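Local coordinates for protein tetraacyldisaccharide 4'-kinase (Aquifex aeolicus, PDB 4EHX) that probably transfers the gamma-phosphate of ATP to the 4'-position of a tetraacyldisaccharide 1-phosphate, forming lipid IVA in the last step of its pathway, at residues K33-V38 / L125-L130; M56-L61 / K308-I313; F135-G140 / L146-N151. One frame throughout, in Å; residues are numbered along the deposited sequence.

In the fold
The three contacts lie around strand 38-43 and its neighbouring parallel strands in the P-loop core. Contact 3 is about 12 Å from each of the others, centre to centre, and those two are about 17 Å apart. Residues 33-38 lead into strand 38-43, Leu58 of contact 2 packs on it, and in the sheet it runs between strands 134-138 and 150-156 of contact 3. Along the chain, contact 1 closes before contact 3 begins, contacts 1 and 2 interleave, and contact 2 spans contact 3, bringing helix 303-312 back to helix 51-61. Contact 1 thus ties the lead-in to strand 38-43, and contact 2 the C-terminal helix, to the core with the predicted ATP-binding loop.

Contact 1: residues K33-V38 / L125-L130; sequences KLPVPV and LALEKL
Leu127 on helix 119-130 faces the irregular segment 33-38, which has no helix or strand until Val38 starts strand 38-43. The backbones stay well apart, the closest pair of CA atoms being Val36 and Leu127 at 8.9 Å, and side chains alone span the gap. Leu127 does all the touching on the helix side, its two methyl branches dividing three partners. Leu127 CD1 abuts the CG-CD side of the Pro35 ring, 3.6 Å from Pro35 CD, with CG of the same ring almost as near. The same methyl lies 4.1 Å from Leu34 CD2, the two leucine side chains crossing at a slant. The second branch serves Val36: Leu127 CD2 is 4.0 Å from Val36 CG1 as the side chains pass in opposite directions. In Leu127, CG stands anti to the carbonyl carbon (chi1 -73°), placing the two methyls so that CD1 faces Leu34 and Pro35 and CD2 faces Val36. Beneath them, Phe135 of strand 134-138 touches Leu34, Val36 and Leu127, joining the patch to the core. Lys33 folds back along its own segment, and its NZ donates a 2.9 Å hydrogen bond to Leu34 O. Every group meeting across the contact is a hydrocarbon, so the entry to strand 38-43 is held against the helix by shape and burial of apolar surface, without a directional bond between the two segments.

Contact 2: residues M56-L61 / K308-I313; sequences MYLADL and KLIYRI
Ile310 points from helix 303-312 toward helix 51-61, and its CA lies 8.9 Å from that of Leu61, the shortest CA-CA separation between the two segments. A single methyl carries the junction on the C-terminal side. CD1 of Ile310 comes within 3.5 Å of Leu58 CD1, closer than carbons usually sit, so this is a tight spot in the interface. The same Ile310 CD1 is 3.9 Å from Leu61 CD1. Leu58 is met obliquely, whereas Leu61 and Ile310 cross at about a right angle. The two leucines reach the methyl by different routes: CG of Leu58 is anti to its backbone nitrogen (chi1 175°), while in Leu61 it stands anti to the carbonyl carbon (chi1 -69°). These choices bring a methyl from each, one helical turn apart, to the end of the isoleucine. Leu61 CG also lies 4.0 Å above one face of the Tyr57 ring, displaced toward its rim; the hydroxyl of that tyrosine is hydrogen-bonded to Glu303 near the start of the C-terminal helix. Leu58 rests on Ile39 and Val41 of strand 38-43. Here the C-terminal helix covers helix 51-61, whose first residues, Lys51 and Thr52, end the segment 45-52 predicted to bind ATP; such a strand, phosphate-binding loop and helix are the hallmark of P-loop NTPases, the superfamily to which this kinase belongs.

Contact 3: residues F135-G140 / L146-N151; sequences FILDDG and LHRDLN
Arg148 grips Gly140 O end-on with the two hydrogen bonds that join the segments, Arg148 NH1 at 3.0 Å and NH2 at 3.1 Å. Both donors approach from the same face of the carbonyl plane, NH1 from well above it and NH2 from nearer it. Three more bonds stay within 146-151. Side-on, Arg148 NE and NH2 hold Leu146 O, with Arg148 NH2 3.0 Å from that oxygen. Arg148 NH1 also donates to Asn151 OD1 at 2.9 Å, from above the amide plane. The arginine chain bends at chi2 and chi3 (-66° and -45°), folding the guanidinium back to the carbonyl two residues earlier. All five N-H groups therefore have acceptors lying near the guanidinium plane, which fixes the group's rotation. A methionine in its place would probably leave Gly140 O, Leu146 O and Asn151 OD1 without these donors and loosen the hold on the loop at Gly140. Apolar contacts complete the joint: Leu137 CD1 lies over one guanidinium face, 3.6 Å from Arg148 NH2, and Leu137 CD2 meets Leu146 CD2 at 3.7 Å. Leu137 also touches strand 38-43, which runs between strands 134-138 and 150-156, while Leu146 packs on helix 119-130.

Contact 1: residues K33-V38 / L125-L130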
# COMPACT_ATOMS: atom_id res chain seq x y z
N LYS A 33 -20.36 11.64 2.72
CA LYS A 33 -20.78 10.32 2.28
C LYS A 33 -20.90 10.24 0.77
O LYS A 33 -21.73 10.93 0.18
CB LYS A 33 -22.14 9.99 2.91
CG LYS A 33 -22.78 8.71 2.41
CD LYS A 33 -22.21 7.49 3.08
CE LYS A 33 -23.08 6.26 2.84
NZ LYS A 33 -23.18 5.91 1.38
N LEU A 34 -20.06 9.43 0.14
CA LEU A 34 -20.22 9.15 -1.29
C LEU A 34 -21.40 8.21 -1.54
O LEU A 34 -21.74 7.40 -0.67
CB LEU A 34 -18.93 8.56 -1.88
CG LEU A 34 -17.77 9.56 -1.97
CD1 LEU A 34 -16.45 8.82 -2.21
CD2 LEU A 34 -18.02 10.60 -3.07
N PRO A 35 -22.04 8.32 -2.72
CA PRO A 35 -23.24 7.54 -3.03
C PRO A 35 -22.97 6.12 -3.52
O PRO A 35 -23.91 5.45 -3.95
CB PRO A 35 -23.90 8.35 -4.15
CG PRO A 35 -22.75 8.99 -4.86
CD PRO A 35 -21.77 9.34 -3.74
N VAL A 36 -21.72 5.66 -3.49
CA VAL A 36 -21.45 4.24 -3.71
C VAL A 36 -20.63 3.74 -2.52
O VAL A 36 -20.11 4.53 -1.77
CB VAL A 36 -20.68 3.97 -5.04
CG1 VAL A 36 -21.50 4.42 -6.24
CG2 VAL A 36 -19.30 4.66 -5.04
N PRO A 37 -20.50 2.41 -2.37
CA PRO A 37 -19.73 1.84 -1.27
C PRO A 37 -18.24 2.24 -1.27
O PRO A 37 -17.61 2.40 -2.33
CB PRO A 37 -19.89 0.33 -1.47
CG PRO A 37 -21.17 0.18 -2.23
CD PRO A 37 -21.19 1.37 -3.16
N VAL A 38 -17.73 2.44 -0.05
CA VAL A 38 -16.35 2.82 0.18
C VAL A 38 -15.74 1.85 1.19
O VAL A 38 -16.26 1.67 2.30
CB VAL A 38 -16.25 4.26 0.75
CG1 VAL A 38 -14.80 4.60 1.08
CG2 VAL A 38 -16.84 5.26 -0.27
N LEU A 125 -15.01 13.29 -8.60
CA LEU A 125 -14.47 13.34 -9.96
C LEU A 125 -14.58 11.96 -10.61
O LEU A 125 -14.92 11.84 -11.78
CB LEU A 125 -13.01 13.80 -9.96
CG LEU A 125 -12.33 13.73 -11.33
CD1 LEU A 125 -12.94 14.77 -12.29
CD2 LEU A 125 -10.83 13.92 -11.22
N ALA A 126 -14.27 10.92 -9.84
CA ALA A 126 -14.36 9.57 -10.35
C ALA A 126 -15.80 9.24 -10.75
O ALA A 126 -16.05 8.66 -11.80
CB ALA A 126 -13.84 8.56 -9.31
N LEU A 127 -16.76 9.61 -9.90
CA LEU A 127 -18.15 9.30 -10.23
C LEU A 127 -18.55 9.96 -11.54
O LEU A 127 -19.25 9.37 -12.35
CB LEU A 127 -19.09 9.72 -9.10
CG LEU A 127 -18.99 8.79 -7.88
CD1 LEU A 127 -19.58 9.45 -6.64
CD2 LEU A 127 -19.65 7.44 -8.17
N GLU A 128 -18.06 11.18 -11.76
CA GLU A 128 -18.38 11.93 -12.96
C GLU A 128 -17.74 11.32 -14.21
O GLU A 128 -18.40 11.17 -15.23
CB GLU A 128 -17.92 13.38 -12.78
CG GLU A 128 -18.14 14.28 -13.99
CD GLU A 128 -17.69 15.70 -13.73
OE1 GLU A 128 -17.09 15.95 -12.65
OE2 GLU A 128 -17.93 16.57 -14.59
N LYS A 129 -16.47 10.95 -14.11
CA LYS A 129 -15.70 10.55 -15.29
C LYS A 129 -15.55 9.05 -15.49
O LYS A 129 -15.31 8.60 -16.60
CB LYS A 129 -14.30 11.18 -15.25
CG LYS A 129 -14.27 12.69 -15.10
CD LYS A 129 -14.89 13.38 -16.30
CE LYS A 129 -14.76 14.90 -16.19
NZ LYS A 129 -15.51 15.60 -17.27
N LEU A 130 -15.65 8.27 -14.42
CA LEU A 130 -15.29 6.85 -14.49
C LEU A 130 -16.43 5.89 -14.12
O LEU A 130 -16.28 4.67 -14.25
CB LEU A 130 -14.09 6.59 -13.57
CG LEU A 130 -12.80 7.38 -13.80
CD1 LEU A 130 -11.85 7.27 -12.61
CD2 LEU A 130 -12.10 6.94 -15.09

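Contact 2: residues M56-L61 / K308-I313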
# COMPACT_ATOMS: atom_id res chain seq x y z
N MET A 56 -4.19 -4.75 -3.58
CA MET A 56 -4.23 -5.59 -4.79
C MET A 56 -5.13 -6.80 -4.57
O MET A 56 -5.93 -7.16 -5.43
CB MET A 56 -2.82 -6.08 -5.13
CG MET A 56 -1.86 -4.97 -5.56
SD MET A 56 -0.15 -5.56 -5.54
CE MET A 56 -0.23 -6.77 -6.87
N TYR A 57 -4.96 -7.43 -3.42
CA TYR A 57 -5.74 -8.60 -3.05
C TYR A 57 -7.24 -8.28 -2.99
O TYR A 57 -8.08 -9.01 -3.53
CB TYR A 57 -5.25 -9.13 -1.70
CG TYR A 57 -6.19 -10.12 -1.08
CD1 TYR A 57 -6.16 -11.47 -1.45
CD2 TYR A 57 -7.10 -9.72 -0.11
CE1 TYR A 57 -7.04 -12.38 -0.87
CE2 TYR A 57 -7.97 -10.62 0.48
CZ TYR A 57 -7.94 -11.95 0.09
OH TYR A 57 -8.82 -12.83 0.67
N LEU A 58 -7.57 -7.17 -2.33
CA LEU A 58 -8.95 -6.72 -2.21
C LEU A 58 -9.56 -6.37 -3.57
O LEU A 58 -10.70 -6.73 -3.86
CB LEU A 58 -9.00 -5.50 -1.27
CG LEU A 58 -10.35 -4.81 -1.08
CD1 LEU A 58 -11.35 -5.79 -0.48
CD2 LEU A 58 -10.16 -3.57 -0.17
N ALA A 59 -8.79 -5.68 -4.41
CA ALA A 59 -9.31 -5.31 -5.72
C ALA A 59 -9.64 -6.57 -6.52
O ALA A 59 -10.63 -6.61 -7.25
CB ALA A 59 -8.31 -4.41 -6.47
N ASP A 60 -8.82 -7.61 -6.35
CA ASP A 60 -9.08 -8.88 -7.00
C ASP A 60 -10.36 -9.56 -6.50
O ASP A 60 -11.07 -10.21 -7.27
CB ASP A 60 -7.89 -9.84 -6.85
CG ASP A 60 -8.14 -11.18 -7.53
OD1 ASP A 60 -8.01 -11.23 -8.76
OD2 ASP A 60 -8.49 -12.18 -6.84
N LEU A 61 -10.66 -9.42 -5.21
CA LEU A 61 -11.90 -9.97 -4.68
C LEU A 61 -13.09 -9.29 -5.36
O LEU A 61 -14.15 -9.90 -5.55
CB LEU A 61 -11.99 -9.79 -3.16
CG LEU A 61 -11.04 -10.60 -2.28
CD1 LEU A 61 -11.33 -10.34 -0.80
CD2 LEU A 61 -11.15 -12.10 -2.60
N LYS A 308 -17.89 -12.15 2.57
CA LYS A 308 -19.24 -11.89 3.05
C LYS A 308 -19.40 -10.47 3.58
O LYS A 308 -20.42 -9.82 3.32
CB LYS A 308 -19.65 -12.90 4.12
CG LYS A 308 -21.06 -12.69 4.68
CD LYS A 308 -21.51 -13.90 5.48
CE LYS A 308 -22.91 -13.70 6.05
NZ LYS A 308 -23.34 -14.86 6.88
N LEU A 309 -18.40 -9.97 4.32
CA LEU A 309 -18.47 -8.60 4.82
C LEU A 309 -18.52 -7.63 3.66
O LEU A 309 -19.24 -6.63 3.70
CB LEU A 309 -17.27 -8.24 5.70
CG LEU A 309 -17.17 -8.79 7.12
CD1 LEU A 309 -15.82 -8.39 7.72
CD2 LEU A 309 -18.32 -8.29 7.99
N ILE A 310 -17.75 -7.92 2.62
CA ILE A 310 -17.67 -7.02 1.48
C ILE A 310 -18.99 -6.99 0.72
O ILE A 310 -19.52 -5.93 0.42
CB ILE A 310 -16.51 -7.42 0.57
CG1 ILE A 310 -15.19 -7.19 1.29
CG2 ILE A 310 -16.55 -6.63 -0.76
CD1 ILE A 310 -14.00 -7.81 0.59
N TYR A 311 -19.51 -8.18 0.43
CA TYR A 311 -20.79 -8.35 -0.23
C TYR A 311 -21.90 -7.53 0.43
O TYR A 311 -22.70 -6.87 -0.25
CB TYR A 311 -21.12 -9.84 -0.27
CG TYR A 311 -22.54 -10.23 -0.57
CD1 TYR A 311 -23.03 -10.21 -1.87
CD2 TYR A 311 -23.39 -10.66 0.44
CE1 TYR A 311 -24.33 -10.59 -2.15
CE2 TYR A 311 -24.69 -11.04 0.17
CZ TYR A 311 -25.16 -11.01 -1.12
OH TYR A 311 -26.45 -11.39 -1.39
N ARG A 312 -21.96 -7.56 1.76
CA ARG A 312 -23.06 -6.89 2.47
C ARG A 312 -23.07 -5.36 2.38
O ARG A 312 -24.11 -4.75 2.62
CB ARG A 312 -23.11 -7.34 3.94
CG ARG A 312 -23.46 -8.82 4.14
CD ARG A 312 -24.88 -9.13 3.68
NE ARG A 312 -25.19 -10.55 3.84
CZ ARG A 312 -25.73 -11.08 4.94
NH1 ARG A 312 -26.03 -10.29 5.97
NH2 ARG A 312 -25.99 -12.38 5.00
N ILE A 313 -21.95 -4.74 2.02
CA ILE A 313 -21.92 -3.28 1.89
C ILE A 313 -22.56 -2.78 0.59
O ILE A 313 -22.76 -1.58 0.41
CB ILE A 313 -20.49 -2.68 2.00
CG1 ILE A 313 -19.74 -2.83 0.67
CG2 ILE A 313 -19.74 -3.27 3.19
CD1 ILE A 313 -18.28 -2.43 0.73

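Contact 3: residues F135-G140 / L146-N151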
# COMPACT_ATOMS: atom_id res chain seq x y z
N PHE A 135 -15.38 2.21 -4.22
CA PHE A 135 -14.08 2.83 -3.99
C PHE A 135 -13.28 2.09 -2.94
O PHE A 135 -13.83 1.59 -1.96
CB PHE A 135 -14.24 4.27 -3.50
CG PHE A 135 -14.79 5.19 -4.52
CD1 PHE A 135 -13.99 5.62 -5.57
CD2 PHE A 135 -16.09 5.66 -4.42
CE1 PHE A 135 -14.49 6.50 -6.53
CE2 PHE A 135 -16.60 6.53 -5.37
CZ PHE A 135 -15.79 6.96 -6.43
N ILE A 136 -11.97 2.03 -3.14
CA ILE A 136 -11.08 1.55 -2.10
C ILE A 136 -10.18 2.73 -1.73
O ILE A 136 -9.55 3.33 -2.60
CB ILE A 136 -10.20 0.38 -2.58
CG1 ILE A 136 -11.05 -0.86 -2.91
CG2 ILE A 136 -9.12 0.05 -1.56
CD1 ILE A 136 -10.27 -1.91 -3.74
N LEU A 137 -10.11 3.06 -0.45
CA LEU A 137 -9.17 4.08 -0.04
C LEU A 137 -7.88 3.34 0.25
O LEU A 137 -7.84 2.44 1.10
CB LEU A 137 -9.62 4.81 1.25
CG LEU A 137 -11.08 5.25 1.35
CD1 LEU A 137 -11.29 6.11 2.62
CD2 LEU A 137 -11.50 6.04 0.10
N ASP A 138 -6.81 3.69 -0.45
CA ASP A 138 -5.55 3.12 -0.04
C ASP A 138 -5.02 4.09 1.02
O ASP A 138 -4.92 5.30 0.81
CB ASP A 138 -4.60 2.85 -1.22
CG ASP A 138 -3.99 4.09 -1.77
OD1 ASP A 138 -4.55 5.16 -1.51
OD2 ASP A 138 -2.96 4.01 -2.48
N ASP A 139 -4.72 3.56 2.17
CA ASP A 139 -4.25 4.39 3.25
C ASP A 139 -5.30 5.41 3.71
O ASP A 139 -5.06 6.62 3.73
CB ASP A 139 -2.94 5.08 2.85
CG ASP A 139 -2.15 5.51 4.06
OD1 ASP A 139 -2.32 4.83 5.10
OD2 ASP A 139 -1.41 6.51 4.01
N GLY A 140 -6.47 4.91 4.09
CA GLY A 140 -7.57 5.79 4.40
C GLY A 140 -8.03 5.77 5.85
O GLY A 140 -9.01 6.43 6.18
N LEU A 146 -14.09 11.25 5.30
CA LEU A 146 -14.85 10.45 4.33
C LEU A 146 -15.43 9.20 4.96
O LEU A 146 -14.69 8.37 5.50
CB LEU A 146 -14.01 10.08 3.09
CG LEU A 146 -14.67 9.18 2.04
CD1 LEU A 146 -15.95 9.80 1.48
CD2 LEU A 146 -13.67 8.92 0.87
N HIS A 147 -16.76 9.08 4.92
CA HIS A 147 -17.40 7.87 5.44
C HIS A 147 -16.87 6.65 4.70
O HIS A 147 -16.74 6.69 3.47
CB HIS A 147 -18.92 7.90 5.24
CG HIS A 147 -19.57 6.60 5.60
ND1 HIS A 147 -19.73 6.18 6.91
CD2 HIS A 147 -20.05 5.59 4.83
CE1 HIS A 147 -20.29 4.99 6.93
NE2 HIS A 147 -20.50 4.60 5.68
N ARG A 148 -16.58 5.58 5.43
CA ARG A 148 -16.34 4.29 4.78
C ARG A 148 -17.32 3.25 5.32
O ARG A 148 -17.64 3.23 6.50
CB ARG A 148 -14.87 3.82 4.89
CG ARG A 148 -14.36 3.39 6.28
CD ARG A 148 -14.31 4.53 7.32
NE ARG A 148 -13.73 5.75 6.74
CZ ARG A 148 -12.43 5.98 6.59
NH1 ARG A 148 -11.53 5.11 7.03
NH2 ARG A 148 -12.01 7.12 6.04
N ASP A 149 -17.82 2.41 4.42
CA ASP A 149 -18.77 1.36 4.78
C ASP A 149 -18.09 0.12 5.37
O ASP A 149 -18.72 -0.68 6.08
CB ASP A 149 -19.56 0.98 3.53
CG ASP A 149 -20.28 2.18 2.95
OD1 ASP A 149 -21.32 2.60 3.54
OD2 ASP A 149 -19.81 2.72 1.93
N LEU A 150 -16.80 -0.03 5.09
CA LEU A 150 -16.02 -1.11 5.66
C LEU A 150 -14.62 -0.58 5.94
O LEU A 150 -13.86 -0.27 5.01
CB LEU A 150 -15.96 -2.30 4.69
CG LEU A 150 -15.16 -3.54 5.16
CD1 LEU A 150 -15.66 -4.06 6.50
CD2 LEU A 150 -15.22 -4.65 4.12
N ASN A 151 -14.29 -0.48 7.22
CA ASN A 151 -13.06 0.14 7.67
C ASN A 151 -12.07 -0.95 8.04
O ASN A 151 -12.16 -1.54 9.11
CB ASN A 151 -13.34 1.03 8.90
CG ASN A 151 -12.30 2.10 9.07
OD1 ASN A 151 -11.57 2.42 8.14
ND2 ASN A 151 -12.24 2.68 10.27